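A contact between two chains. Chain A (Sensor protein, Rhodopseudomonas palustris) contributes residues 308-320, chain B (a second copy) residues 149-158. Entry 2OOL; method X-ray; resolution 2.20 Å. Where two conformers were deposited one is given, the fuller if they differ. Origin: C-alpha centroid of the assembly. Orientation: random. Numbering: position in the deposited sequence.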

# COMPACT_ATOMS: atom_id res chain seq x y z
N TYR A 308 7.10 10.84 -4.91
CA TYR A 308 7.08 10.90 -3.47
C TYR A 308 6.35 9.70 -2.85
O TYR A 308 6.79 9.16 -1.81
CB TYR A 308 6.38 12.16 -3.03
CG TYR A 308 6.57 12.51 -1.59
CD1 TYR A 308 7.72 13.14 -1.17
CD2 TYR A 308 5.59 12.24 -0.66
CE1 TYR A 308 7.89 13.50 0.15
CE2 TYR A 308 5.74 12.60 0.66
CZ TYR A 308 6.89 13.21 1.06
OH TYR A 308 7.06 13.58 2.39
N GLU A 309 5.22 9.32 -3.46
CA GLU A 309 4.38 8.26 -2.95
C GLU A 309 5.10 6.89 -3.05
O GLU A 309 4.96 6.07 -2.15
CB GLU A 309 3.03 8.19 -3.71
CG GLU A 309 2.10 9.42 -3.57
CD GLU A 309 2.26 10.44 -4.70
OE1 GLU A 309 3.40 10.60 -5.21
OE2 GLU A 309 1.24 11.07 -5.09
N VAL A 310 5.87 6.67 -4.11
CA VAL A 310 6.68 5.46 -4.20
C VAL A 310 7.77 5.42 -3.12
O VAL A 310 8.03 4.34 -2.54
CB VAL A 310 7.25 5.22 -5.60
CG1 VAL A 310 8.22 4.00 -5.59
CG2 VAL A 310 6.09 4.95 -6.60
N ARG A 311 8.35 6.57 -2.80
CA ARG A 311 9.33 6.70 -1.72
C ARG A 311 8.70 6.45 -0.38
O ARG A 311 9.32 5.79 0.45
CB ARG A 311 10.10 8.05 -1.79
CG ARG A 311 10.79 8.21 -3.16
CD ARG A 311 11.89 9.24 -3.31
NE ARG A 311 11.70 10.54 -2.69
CZ ARG A 311 11.08 11.59 -3.26
NH1 ARG A 311 10.49 11.49 -4.46
NH2 ARG A 311 11.03 12.74 -2.62
N GLN A 312 7.46 6.91 -0.16
CA GLN A 312 6.75 6.61 1.07
C GLN A 312 6.49 5.08 1.21
O GLN A 312 6.42 4.56 2.35
CB GLN A 312 5.43 7.33 1.17
CG GLN A 312 5.50 8.85 1.35
CD GLN A 312 4.11 9.46 1.40
OE1 GLN A 312 3.30 9.33 0.44
NE2 GLN A 312 3.80 10.09 2.51
N ALA A 313 6.31 4.40 0.08
CA ALA A 313 6.10 2.94 0.08
C ALA A 313 7.39 2.21 0.49
O ALA A 313 7.34 1.37 1.34
CB ALA A 313 5.60 2.45 -1.27
N CYS A 314 8.51 2.57 -0.11
CA CYS A 314 9.82 2.09 0.30
C CYS A 314 10.11 2.29 1.79
O CYS A 314 10.75 1.44 2.41
CB CYS A 314 10.94 2.76 -0.54
SG CYS A 314 10.80 2.46 -2.39
N GLU A 315 9.66 3.41 2.35
CA GLU A 315 9.92 3.74 3.74
C GLU A 315 9.12 2.82 4.65
O GLU A 315 9.63 2.34 5.66
CB GLU A 315 9.59 5.20 4.04
CG GLU A 315 9.97 5.60 5.45
CD GLU A 315 9.54 7.04 5.81
OE1 GLU A 315 8.73 7.64 5.10
OE2 GLU A 315 10.01 7.55 6.84
N LEU A 316 7.86 2.60 4.26
CA LEU A 316 6.99 1.62 4.91
C LEU A 316 7.64 0.24 4.96
O LEU A 316 7.67 -0.41 6.02
CB LEU A 316 5.65 1.53 4.20
CG LEU A 316 4.61 0.55 4.74
CD1 LEU A 316 4.28 0.77 6.22
CD2 LEU A 316 3.35 0.63 3.86
N ILE A 317 8.11 -0.21 3.80
CA ILE A 317 8.80 -1.50 3.69
C ILE A 317 9.99 -1.58 4.66
O ILE A 317 10.20 -2.60 5.35
CB ILE A 317 9.19 -1.79 2.23
CG1 ILE A 317 7.94 -2.25 1.46
CG2 ILE A 317 10.27 -2.90 2.10
CD1 ILE A 317 8.03 -2.05 -0.02
N ALA A 318 10.74 -0.49 4.71
CA ALA A 318 11.90 -0.36 5.54
C ALA A 318 11.52 -0.44 6.99
O ALA A 318 12.22 -1.10 7.78
CB ALA A 318 12.59 0.95 5.25
N GLN A 319 10.45 0.27 7.37
CA GLN A 319 9.99 0.27 8.75
C GLN A 319 9.51 -1.16 9.20
O GLN A 319 9.73 -1.55 10.35
CB GLN A 319 8.89 1.30 8.97
CG GLN A 319 9.32 2.80 8.86
CD GLN A 319 8.13 3.76 8.89
OE1 GLN A 319 6.98 3.31 8.89
NE2 GLN A 319 8.40 5.11 8.86
N VAL A 320 8.84 -1.91 8.33
CA VAL A 320 8.45 -3.30 8.68
C VAL A 320 9.65 -4.22 8.80
O VAL A 320 9.69 -5.11 9.70
CB VAL A 320 7.47 -3.89 7.65
CG1 VAL A 320 7.16 -5.44 7.94
CG2 VAL A 320 6.21 -3.08 7.60
N VAL B 149 -6.40 5.71 0.69
CA VAL B 149 -5.69 4.53 1.21
C VAL B 149 -4.28 4.90 1.69
O VAL B 149 -3.84 4.47 2.74
CB VAL B 149 -5.61 3.41 0.14
CG1 VAL B 149 -4.77 2.23 0.64
CG2 VAL B 149 -7.03 2.97 -0.27
N ARG B 150 -3.58 5.69 0.88
CA ARG B 150 -2.26 6.18 1.25
C ARG B 150 -2.30 6.91 2.61
O ARG B 150 -1.52 6.57 3.50
CB ARG B 150 -1.69 7.11 0.17
CG ARG B 150 -1.29 6.41 -1.12
CD ARG B 150 -0.35 7.26 -1.99
NE ARG B 150 -0.63 7.12 -3.43
CZ ARG B 150 -0.13 6.18 -4.24
NH1 ARG B 150 -0.49 6.18 -5.52
NH2 ARG B 150 0.72 5.24 -3.80
N VAL B 151 -3.22 7.86 2.78
CA VAL B 151 -3.28 8.65 4.05
C VAL B 151 -3.69 7.79 5.24
O VAL B 151 -3.16 7.97 6.32
CB VAL B 151 -4.16 9.95 4.03
CG1 VAL B 151 -3.87 10.81 2.78
CG2 VAL B 151 -5.63 9.66 4.18
N ALA B 152 -4.62 6.87 5.04
CA ALA B 152 -5.02 5.94 6.09
C ALA B 152 -3.81 5.21 6.65
O ALA B 152 -3.66 5.05 7.86
CB ALA B 152 -6.00 4.94 5.53
N ILE B 153 -2.97 4.73 5.73
CA ILE B 153 -1.77 3.99 6.08
C ILE B 153 -0.75 4.90 6.74
O ILE B 153 -0.10 4.48 7.69
CB ILE B 153 -1.16 3.29 4.84
CG1 ILE B 153 -2.02 2.08 4.48
CG2 ILE B 153 0.25 2.83 5.13
CD1 ILE B 153 -1.71 1.53 3.10
N ARG B 154 -0.59 6.13 6.23
CA ARG B 154 0.32 7.10 6.87
C ARG B 154 -0.12 7.49 8.31
O ARG B 154 0.73 7.65 9.18
CB ARG B 154 0.46 8.36 6.01
CG ARG B 154 1.65 9.26 6.36
CD ARG B 154 3.03 8.60 6.09
NE ARG B 154 4.17 9.46 6.48
CZ ARG B 154 5.42 9.03 6.67
NH1 ARG B 154 5.71 7.75 6.53
NH2 ARG B 154 6.37 9.88 7.02
N ARG B 155 -1.43 7.60 8.56
CA ARG B 155 -1.97 7.83 9.91
C ARG B 155 -1.75 6.63 10.85
O ARG B 155 -1.56 6.83 12.05
CB ARG B 155 -3.45 8.20 9.87
CG ARG B 155 -3.73 9.56 9.22
CD ARG B 155 -5.23 9.87 9.15
NE ARG B 155 -5.71 10.51 10.38
CZ ARG B 155 -6.99 10.64 10.74
NH1 ARG B 155 -7.97 10.18 9.97
NH2 ARG B 155 -7.29 11.25 11.89
N LEU B 156 -1.79 5.41 10.30
CA LEU B 156 -1.46 4.18 11.07
C LEU B 156 0.02 4.08 11.45
O LEU B 156 0.35 3.69 12.56
CB LEU B 156 -1.86 2.92 10.31
CG LEU B 156 -3.34 2.49 10.29
CD1 LEU B 156 -3.55 1.38 9.25
CD2 LEU B 156 -3.85 2.08 11.70
N GLN B 157 0.90 4.42 10.50
CA GLN B 157 2.35 4.52 10.71
C GLN B 157 2.77 5.46 11.86
O GLN B 157 3.91 5.38 12.35
CB GLN B 157 3.02 5.04 9.43
CG GLN B 157 3.67 3.99 8.58
CD GLN B 157 4.10 4.52 7.22
OE1 GLN B 157 3.25 4.81 6.36
NE2 GLN B 157 5.41 4.61 7.00
N THR B 158 1.90 6.39 12.24
CA THR B 158 2.19 7.35 13.31
C THR B 158 1.13 7.25 14.42
O THR B 158 0.90 8.20 15.16
CB THR B 158 2.22 8.77 12.76
OG1 THR B 158 0.94 9.08 12.22
CG2 THR B 158 3.26 8.92 11.66
O HOH W 1 2.55 5.02 -1.21
O HOH W 2 6.21 5.89 4.69
O HOH W 3 6.09 3.78 11.98

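How does the contact begin at the N-terminal end of the chain B stretch? The two helices run in roughly the same direction, 37° apart, and their axes stay 11.9 Å from each other at closest approach, so side chains and waters fill the space between them. Arg B150 points its CA-to-CB bond toward chain A and lays one face of its guanidinium against the aliphatic part of Glu A309, with Arg B150 NE 3.6 Å from Glu A309 CG. The opposite charges do not form a salt bridge here: the carboxylate of Glu A309 lies farther off, and it is the methylene that covers the guanidinium. Water 1 completes the link, donating to Glu A309 O at 2.8 Å and accepting from Arg B150 NH2 at 3.2 Å.

Where do the helices meet through apolar side chains? One turn on, Ile B153 points toward chain A and places its CG2 4.0 Å from Leu A316 CD2, a van der Waals contact between two buried residues. The CA-to-CB bond of Leu A316 points sideways to chain B, but its t, p rotamer brings the end of the side chain nearer.

How does Arg B154 reach across, when its CA-to-CB bond points sideways? Its chi1 is t and its chi2 p, after which the extended chain passes Gln A312, with Arg B154 CD 4.0 Å from Gln A312 NE2. At the tip, Arg B154 NH1 forms a salt bridge with Glu A315 OE1 at 3.3 Å; the N-H...acceptor angle of 129° makes the hydrogen bond within it weak, so charge attraction is accompanied by poor directionality.

What does Gln B157 add at the C-terminal end? It loses more surface to the other stretch than any other residue here. Gln B157 NE2 donates a well-directed hydrogen bond to Gln A319 OE1, 2.8 Å long with an angle of 158°, while Gln B157 CD packs 3.9 Å from Leu A316 CD1. Gln B157 NE2 also donates to water 2, 2.8 Å away, and that water in turn donates to Gln A312 O at 2.7 Å and Glu A315 OE1 at 3.1 Å. Arg B154 NH1 lies 3.2 Å from Gln B157 NE2, but both are donors and no hydrogen bond joins them. Water 3 donates to Gln B157 O at 2.7 Å and, weakly, to Gln A319 OE1 at 3.2 Å, giving this glutamine pair a second, indirect link.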